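Local atomic coordinates of fiber protein (Duck adenovirus 1, PDB entry 6ITX), a protein that probably mediates attachment of the virus to host-cell receptors through the C-terminal head domain of its trimeric fiber. Residues 108-120 with 211-223. Residues are numbered along the deposited sequence; the frame is centred on the assembly and turned at random.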
ATOM      1  N   TYR A 108     -12.388 -18.021  19.054  1.00 40.38           N
ATOM      2  CA  TYR A 108     -12.878 -16.858  18.316  1.00 38.06           C
ATOM      3  C   TYR A 108     -13.603 -15.956  19.313  1.00 42.81           C
ATOM      4  O   TYR A 108     -14.817 -16.061  19.517  1.00 41.97           O
ATOM      5  CB  TYR A 108     -13.792 -17.302  17.132  1.00 42.27           C
ATOM      6  CG  TYR A 108     -13.104 -18.288  16.208  1.00 39.86           C
ATOM      7  CD1 TYR A 108     -13.108 -19.650  16.492  1.00 40.77           C
ATOM      8  CD2 TYR A 108     -12.408 -17.855  15.081  1.00 37.44           C
ATOM      9  CE1 TYR A 108     -12.459 -20.554  15.676  1.00 37.52           C
ATOM     10  CE2 TYR A 108     -11.757 -18.764  14.248  1.00 37.23           C
ATOM     11  CZ  TYR A 108     -11.786 -20.112  14.563  1.00 39.63           C
ATOM     12  OH  TYR A 108     -11.146 -21.035  13.767  1.00 46.71           O
ATOM     13  N   GLU A 109     -12.845 -15.052  19.935  1.00 50.56           N
ATOM     14  CA  GLU A 109     -13.355 -14.197  21.003  1.00 48.13           C
ATOM     15  C   GLU A 109     -13.244 -12.704  20.674  1.00 49.89           C
ATOM     16  O   GLU A 109     -13.341 -11.855  21.575  1.00 52.06           O
ATOM     17  CB  GLU A 109     -12.624 -14.529  22.307  1.00 48.96           C
ATOM     18  CG  GLU A 109     -12.990 -15.902  22.866  1.00 45.72           C
ATOM     19  CD  GLU A 109     -11.817 -16.614  23.518  1.00 62.17           C
ATOM     20  OE1 GLU A 109     -10.716 -16.014  23.670  1.00 57.00           O
ATOM     21  OE2 GLU A 109     -12.008 -17.797  23.885  1.00 69.56           O
ATOM     22  N   ILE A 110     -13.046 -12.370  19.397  1.00 46.11           N
ATOM     23  CA  ILE A 110     -12.928 -10.994  18.928  1.00 39.02           C
ATOM     24  C   ILE A 110     -14.254 -10.617  18.293  1.00 39.53           C
ATOM     25  O   ILE A 110     -14.813 -11.403  17.519  1.00 39.07           O
ATOM     26  CB  ILE A 110     -11.764 -10.863  17.932  1.00 37.54           C
ATOM     27  CG1 ILE A 110     -10.480 -11.360  18.596  1.00 36.53           C
ATOM     28  CG2 ILE A 110     -11.616  -9.443  17.443  1.00 33.18           C
ATOM     29  CD1 ILE A 110     -10.125 -10.596  19.834  1.00 36.19           C
ATOM     30  N   PHE A 111     -14.783  -9.434  18.639  1.00 40.02           N
ATOM     31  CA  PHE A 111     -16.143  -9.061  18.255  1.00 36.86           C
ATOM     32  C   PHE A 111     -16.134  -8.238  16.977  1.00 37.32           C
ATOM     33  O   PHE A 111     -15.457  -7.212  16.905  1.00 35.72           O
ATOM     34  CB  PHE A 111     -16.829  -8.275  19.369  1.00 38.24           C
ATOM     35  CG  PHE A 111     -18.308  -8.040  19.139  1.00 40.77           C
ATOM     36  CD1 PHE A 111     -18.751  -6.946  18.399  1.00 44.97           C
ATOM     37  CD2 PHE A 111     -19.257  -8.888  19.688  1.00 40.79           C
ATOM     38  CE1 PHE A 111     -20.124  -6.725  18.186  1.00 46.61           C
ATOM     39  CE2 PHE A 111     -20.628  -8.673  19.486  1.00 41.73           C
ATOM     40  CZ  PHE A 111     -21.061  -7.596  18.741  1.00 44.66           C
ATOM     41  N   ALA A 112     -16.905  -8.679  15.984  1.00 34.73           N
ATOM     42  CA  ALA A 112     -17.068  -7.972  14.721  1.00 31.80           C
ATOM     43  C   ALA A 112     -18.529  -7.614  14.546  1.00 37.01           C
ATOM     44  O   ALA A 112     -19.399  -8.485  14.658  1.00 38.86           O
ATOM     45  CB  ALA A 112     -16.616  -8.819  13.524  1.00 31.39           C
ATOM     46  N   SER A 113     -18.801  -6.345  14.255  1.00 39.37           N
ATOM     47  CA  SER A 113     -20.163  -5.922  13.969  1.00 41.67           C
ATOM     48  C   SER A 113     -20.427  -6.028  12.468  1.00 34.24           C
ATOM     49  O   SER A 113     -19.548  -5.744  11.651  1.00 32.71           O
ATOM     50  CB  SER A 113     -20.404  -4.502  14.479  1.00 37.14           C
ATOM     51  OG  SER A 113     -21.735  -4.089  14.212  1.00 41.16           O
ATOM     52  N   CYS A 114     -21.632  -6.451  12.114  1.00 32.18           N
ATOM     53  CA  CYS A 114     -22.001  -6.789  10.750  1.00 36.62           C
ATOM     54  C   CYS A 114     -23.237  -6.013  10.309  1.00 41.10           C
ATOM     55  O   CYS A 114     -23.955  -5.427  11.127  1.00 38.83           O
ATOM     56  CB  CYS A 114     -22.255  -8.307  10.630  1.00 35.56           C
ATOM     57  SG  CYS A 114     -20.833  -9.369  11.120  1.00 32.22           S
ATOM     58  N   PRO A 115     -23.517  -5.985   9.007  1.00 49.14           N
ATOM     59  CA  PRO A 115     -24.674  -5.223   8.515  1.00 46.26           C
ATOM     60  C   PRO A 115     -25.979  -5.626   9.194  1.00 46.86           C
ATOM     61  O   PRO A 115     -26.152  -6.753   9.650  1.00 41.72           O
ATOM     62  CB  PRO A 115     -24.704  -5.572   7.025  1.00 37.49           C
ATOM     63  CG  PRO A 115     -23.316  -5.875   6.702  1.00 37.36           C
ATOM     64  CD  PRO A 115     -22.731  -6.548   7.895  1.00 36.95           C
ATOM     65  N   GLN A 116     -26.919  -4.684   9.227  1.00 48.35           N
ATOM     66  CA  GLN A 116     -28.288  -4.948   9.676  1.00 46.26           C
ATOM     67  C   GLN A 116     -28.323  -5.574  11.065  1.00 43.52           C
ATOM     68  O   GLN A 116     -29.056  -6.535  11.323  1.00 36.03           O
ATOM     69  CB  GLN A 116     -29.048  -5.815   8.671  1.00 47.42           C
ATOM     70  CG  GLN A 116     -28.694  -5.573   7.212  1.00 55.90           C
ATOM     71  CD  GLN A 116     -29.480  -6.473   6.267  1.00 68.91           C
ATOM     72  OE1 GLN A 116     -30.616  -6.161   5.903  1.00 70.28           O
ATOM     73  NE2 GLN A 116     -28.885  -7.612   5.886  1.00 58.61           N
ATOM     74  N   ASN A 117     -27.507  -5.013  11.959  1.00 49.27           N
ATOM     75  CA  ASN A 117     -27.577  -5.311  13.393  1.00 48.68           C
ATOM     76  C   ASN A 117     -27.298  -6.792  13.679  1.00 43.75           C
ATOM     77  O   ASN A 117     -27.865  -7.387  14.595  1.00 44.70           O
ATOM     78  CB  ASN A 117     -28.930  -4.860  13.961  1.00 46.10           C
ATOM     79  CG  ASN A 117     -29.014  -4.984  15.485  1.00 58.88           C
ATOM     80  OD1 ASN A 117     -30.103  -5.211  16.035  1.00 56.57           O
ATOM     81  ND2 ASN A 117     -27.863  -4.853  16.174  1.00 55.30           N
ATOM     82  N   LYS A 118     -26.400  -7.399  12.899  1.00 45.75           N
ATOM     83  CA  LYS A 118     -25.863  -8.714  13.223  1.00 36.62           C
ATOM     84  C   LYS A 118     -24.415  -8.578  13.671  1.00 38.77           C
ATOM     85  O   LYS A 118     -23.815  -7.495  13.627  1.00 38.77           O
ATOM     86  CB  LYS A 118     -25.988  -9.676  12.046  1.00 32.69           C
ATOM     87  CG  LYS A 118     -27.371  -9.688  11.413  1.00 32.30           C
ATOM     88  CD  LYS A 118     -27.558 -10.890  10.510  1.00 35.07           C
ATOM     89  CE  LYS A 118     -28.623 -10.670   9.423  1.00 46.53           C
ATOM     90  NZ  LYS A 118     -28.434 -11.601   8.233  1.00 46.06           N
ATOM     91  N   ALA A 119     -23.859  -9.691  14.142  1.00 37.97           N
ATOM     92  CA  ALA A 119     -22.504  -9.674  14.672  1.00 36.49           C
ATOM     93  C   ALA A 119     -21.833 -11.014  14.421  1.00 34.46           C
ATOM     94  O   ALA A 119     -22.462 -11.993  13.999  1.00 37.78           O
ATOM     95  CB  ALA A 119     -22.483  -9.350  16.167  1.00 37.51           C
ATOM     96  N   ALA A 120     -20.534 -11.045  14.699  1.00 34.09           N
ATOM     97  CA  ALA A 120     -19.747 -12.256  14.560  1.00 34.44           C
ATOM     98  C   ALA A 120     -18.617 -12.220  15.573  1.00 38.05           C
ATOM     99  O   ALA A 120     -18.178 -11.151  16.018  1.00 39.94           O
ATOM    100  CB  ALA A 120     -19.198 -12.407  13.138  1.00 32.76           C
ATOM    101  N   ALA A 211     -21.165   3.918  17.796  1.00 50.59           N
ATOM    102  CA  ALA A 211     -22.026   3.549  18.907  1.00 52.64           C
ATOM    103  C   ALA A 211     -21.298   2.572  19.833  1.00 50.84           C
ATOM    104  O   ALA A 211     -20.396   1.834  19.419  1.00 46.90           O
ATOM    105  CB  ALA A 211     -23.334   2.942  18.385  1.00 43.61           C
ATOM    106  N   VAL A 212     -21.702   2.563  21.108  1.00 56.45           N
ATOM    107  CA  VAL A 212     -21.137   1.594  22.058  1.00 58.79           C
ATOM    108  C   VAL A 212     -21.847   0.239  22.027  1.00 54.69           C
ATOM    109  O   VAL A 212     -21.355  -0.723  22.638  1.00 53.79           O
ATOM    110  CB  VAL A 212     -21.139   2.169  23.489  1.00 50.27           C
ATOM    111  CG1 VAL A 212     -20.143   1.435  24.343  1.00 49.96           C
ATOM    112  CG2 VAL A 212     -20.766   3.638  23.438  1.00 61.66           C
ATOM    113  N   THR A 213     -22.959   0.118  21.302  1.00 53.94           N
ATOM    114  CA  THR A 213     -23.707  -1.127  21.226  1.00 52.28           C
ATOM    115  C   THR A 213     -23.258  -1.987  20.039  1.00 55.05           C
ATOM    116  O   THR A 213     -22.417  -1.604  19.214  1.00 47.10           O
ATOM    117  CB  THR A 213     -25.203  -0.842  21.128  1.00 50.90           C
ATOM    118  OG1 THR A 213     -25.454  -0.127  19.910  1.00 56.81           O
ATOM    119  CG2 THR A 213     -25.696  -0.034  22.353  1.00 42.60           C
ATOM    120  N   GLY A 214     -23.864  -3.173  19.942  1.00 52.72           N
ATOM    121  CA  GLY A 214     -23.425  -4.192  19.009  1.00 52.83           C
ATOM    122  C   GLY A 214     -23.725  -3.924  17.554  1.00 53.34           C
ATOM    123  O   GLY A 214     -23.350  -4.738  16.705  1.00 54.85           O
ATOM    124  N   ASN A 215     -24.413  -2.837  17.228  1.00 48.72           N
ATOM    125  CA  ASN A 215     -24.608  -2.467  15.837  1.00 49.34           C
ATOM    126  C   ASN A 215     -23.735  -1.270  15.463  1.00 46.50           C
ATOM    127  O   ASN A 215     -24.136  -0.420  14.668  1.00 52.93           O
ATOM    128  CB  ASN A 215     -26.087  -2.196  15.542  1.00 48.35           C
ATOM    129  CG  ASN A 215     -26.669  -1.065  16.386  1.00 58.90           C
ATOM    130  OD1 ASN A 215     -26.078  -0.633  17.388  1.00 51.60           O
ATOM    131  ND2 ASN A 215     -27.836  -0.571  15.973  1.00 56.75           N
ATOM    132  N   PHE A 216     -22.539  -1.203  16.008  1.00 40.93           N
ATOM    133  CA  PHE A 216     -21.672  -0.100  15.604  1.00 46.67           C
ATOM    134  C   PHE A 216     -21.135  -0.248  14.187  1.00 45.73           C
ATOM    135  O   PHE A 216     -20.244   0.514  13.772  1.00 43.04           O
ATOM    136  CB  PHE A 216     -20.496   0.042  16.573  1.00 47.64           C
ATOM    137  CG  PHE A 216     -19.545  -1.133  16.568  1.00 40.34           C
ATOM    138  CD1 PHE A 216     -18.530  -1.221  15.634  1.00 40.40           C
ATOM    139  CD2 PHE A 216     -19.649  -2.130  17.524  1.00 42.48           C
ATOM    140  CE1 PHE A 216     -17.640  -2.297  15.633  1.00 38.12           C
ATOM    141  CE2 PHE A 216     -18.757  -3.196  17.542  1.00 42.91           C
ATOM    142  CZ  PHE A 216     -17.753  -3.277  16.587  1.00 39.99           C
ATOM    143  N   TYR A 217     -21.611  -1.228  13.435  1.00 42.68           N
ATOM    144  CA  TYR A 217     -21.092  -1.437  12.099  1.00 43.31           C
ATOM    145  C   TYR A 217     -21.361  -0.204  11.242  1.00 41.38           C
ATOM    146  O   TYR A 217     -22.473   0.327  11.241  1.00 37.75           O
ATOM    147  CB  TYR A 217     -21.742  -2.676  11.492  1.00 40.39           C
ATOM    148  CG  TYR A 217     -21.439  -2.813  10.027  1.00 42.30           C
ATOM    149  CD1 TYR A 217     -20.252  -3.393   9.610  1.00 42.43           C
ATOM    150  CD2 TYR A 217     -22.319  -2.340   9.053  1.00 37.35           C
ATOM    151  CE1 TYR A 217     -19.951  -3.509   8.278  1.00 37.82           C
ATOM    152  CE2 TYR A 217     -22.019  -2.458   7.713  1.00 38.04           C
ATOM    153  CZ  TYR A 217     -20.837  -3.036   7.338  1.00 36.53           C
ATOM    154  OH  TYR A 217     -20.539  -3.151   6.016  1.00 33.35           O
ATOM    155  N   LYS A 218     -20.328   0.257  10.531  1.00 38.86           N
ATOM    156  CA  LYS A 218     -20.423   1.366   9.585  1.00 39.04           C
ATOM    157  C   LYS A 218     -19.958   0.863   8.223  1.00 38.44           C
ATOM    158  O   LYS A 218     -18.829   0.379   8.102  1.00 34.51           O
ATOM    159  CB  LYS A 218     -19.574   2.565  10.036  1.00 36.93           C
ATOM    160  CG  LYS A 218     -20.105   3.312  11.278  1.00 39.90           C
ATOM    161  CD  LYS A 218     -21.303   4.199  10.967  1.00 37.87           C
ATOM    162  CE  LYS A 218     -21.663   5.096  12.149  1.00 43.21           C
ATOM    163  NZ  LYS A 218     -22.307   6.400  11.730  1.00 46.76           N
ATOM    164  N   GLU A 219     -20.833   0.947   7.217  1.00 41.54           N
ATOM    165  CA  GLU A 219     -20.441   0.618   5.851  1.00 37.92           C
ATOM    166  C   GLU A 219     -19.388   1.621   5.395  1.00 35.15           C
ATOM    167  O   GLU A 219     -19.371   2.770   5.830  1.00 39.46           O
ATOM    168  CB  GLU A 219     -21.671   0.636   4.917  1.00 37.75           C
ATOM    169  CG  GLU A 219     -21.518  -0.185   3.584  1.00 46.49           C
ATOM    170  CD  GLU A 219     -21.333  -1.712   3.807  1.00 62.54           C
ATOM    171  OE1 GLU A 219     -20.266  -2.260   3.377  1.00 56.64           O
ATOM    172  OE2 GLU A 219     -22.249  -2.380   4.399  1.00 54.06           O
ATOM    173  N   GLU A 220     -18.478   1.176   4.534  1.00 37.33           N
ATOM    174  CA  GLU A 220     -17.401   2.071   4.117  1.00 39.59           C
ATOM    175  C   GLU A 220     -17.900   3.325   3.391  1.00 38.60           C
ATOM    176  O   GLU A 220     -17.163   4.316   3.325  1.00 39.03           O
ATOM    177  CB  GLU A 220     -16.391   1.320   3.249  1.00 33.41           C
ATOM    178  CG  GLU A 220     -16.888   0.947   1.892  1.00 35.64           C
ATOM    179  CD  GLU A 220     -17.708  -0.324   1.928  1.00 45.41           C
ATOM    180  OE1 GLU A 220     -17.891  -0.885   3.044  1.00 44.54           O
ATOM    181  OE2 GLU A 220     -18.163  -0.762   0.841  1.00 48.57           O
ATOM    182  N   THR A 221     -19.130   3.331   2.876  1.00 37.68           N
ATOM    183  CA  THR A 221     -19.663   4.545   2.271  1.00 35.12           C
ATOM    184  C   THR A 221     -20.127   5.563   3.294  1.00 37.63           C
ATOM    185  O   THR A 221     -20.563   6.653   2.902  1.00 43.59           O
ATOM    186  CB  THR A 221     -20.839   4.253   1.342  1.00 34.90           C
ATOM    187  OG1 THR A 221     -21.728   3.324   1.967  1.00 37.49           O
ATOM    188  CG2 THR A 221     -20.356   3.707   0.017  1.00 35.05           C
ATOM    189  N   GLU A 222     -20.072   5.233   4.580  1.00 40.31           N
ATOM    190  CA  GLU A 222     -20.487   6.138   5.642  1.00 37.04           C
ATOM    191  C   GLU A 222     -19.297   6.668   6.415  1.00 41.69           C
ATOM    192  O   GLU A 222     -19.468   7.502   7.315  1.00 43.96           O
ATOM    193  CB  GLU A 222     -21.454   5.423   6.590  1.00 37.14           C
ATOM    194  CG  GLU A 222     -22.353   4.441   5.878  1.00 42.77           C
ATOM    195  CD  GLU A 222     -23.651   4.194   6.607  1.00 47.76           C
ATOM    196  OE1 GLU A 222     -23.762   3.142   7.280  1.00 48.89           O
ATOM    197  OE2 GLU A 222     -24.553   5.057   6.500  1.00 48.82           O
ATOM    198  N   LEU A 223     -18.098   6.208   6.090  1.00 40.13           N
ATOM    199  CA  LEU A 223     -16.915   6.697   6.773  1.00 40.84           C
ATOM    200  C   LEU A 223     -16.561   8.103   6.284  1.00 39.06           C
ATOM    201  O   LEU A 223     -16.741   8.421   5.101  1.00 41.71           O
ATOM    202  CB  LEU A 223     -15.750   5.732   6.538  1.00 39.80           C
ATOM    203  CG  LEU A 223     -16.069   4.323   7.051  1.00 38.71           C
ATOM    204  CD1 LEU A 223     -14.937   3.375   6.763  1.00 35.51           C
ATOM    205  CD2 LEU A 223     -16.358   4.361   8.546  1.00 35.06           C
TER
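With OG turned away from its own backbone N (chi1 -180°), S113 reaches into the turn within 211-223, while F216, whose CG sits between backbone N and carbonyl carbon, presents one ring face to the same serine. Two distinct contacts result. S113 OG donates a hydrogen bond of 3.0 Å to G214 O, arriving from above the carbonyl plane at a C=O...O angle of 126°. S113 CB sits over the F216 ring as a CH-pi contact, 3.6 Å from the centroid and 10° off the normal. The neighbouring F111 adds its ring edge, CE1 lying 3.8 Å from F216 CE2. The acceptor G214 belongs to a type I beta turn, T213 to F216, in the long loop between strands 208-210 and 226-235; this loop packs against the hairpin formed by strand 110-114 and the start of strand 118-131, within the beta-sheet framework of the fiber head. Beyond the turn, Y217 lays one ring face against the hairpin's bend, where P115 CD stands 4.0 Å from the ring centroid, again close to the normal, and P115 CG approaches Y217 CE2 at 3.8 Å. Y264 and V266 of strand 262-271 also touch the Y217 side chain. At the exposed end, N117 crosses N215 with steeply inclined amide planes, N117 ND2 making van der Waals contact with N215 CB (3.3 Å); T213 OG1 donates to N215 OD1 nearly along its C=O axis (2.6 Å), which helps fix that amide's rotation.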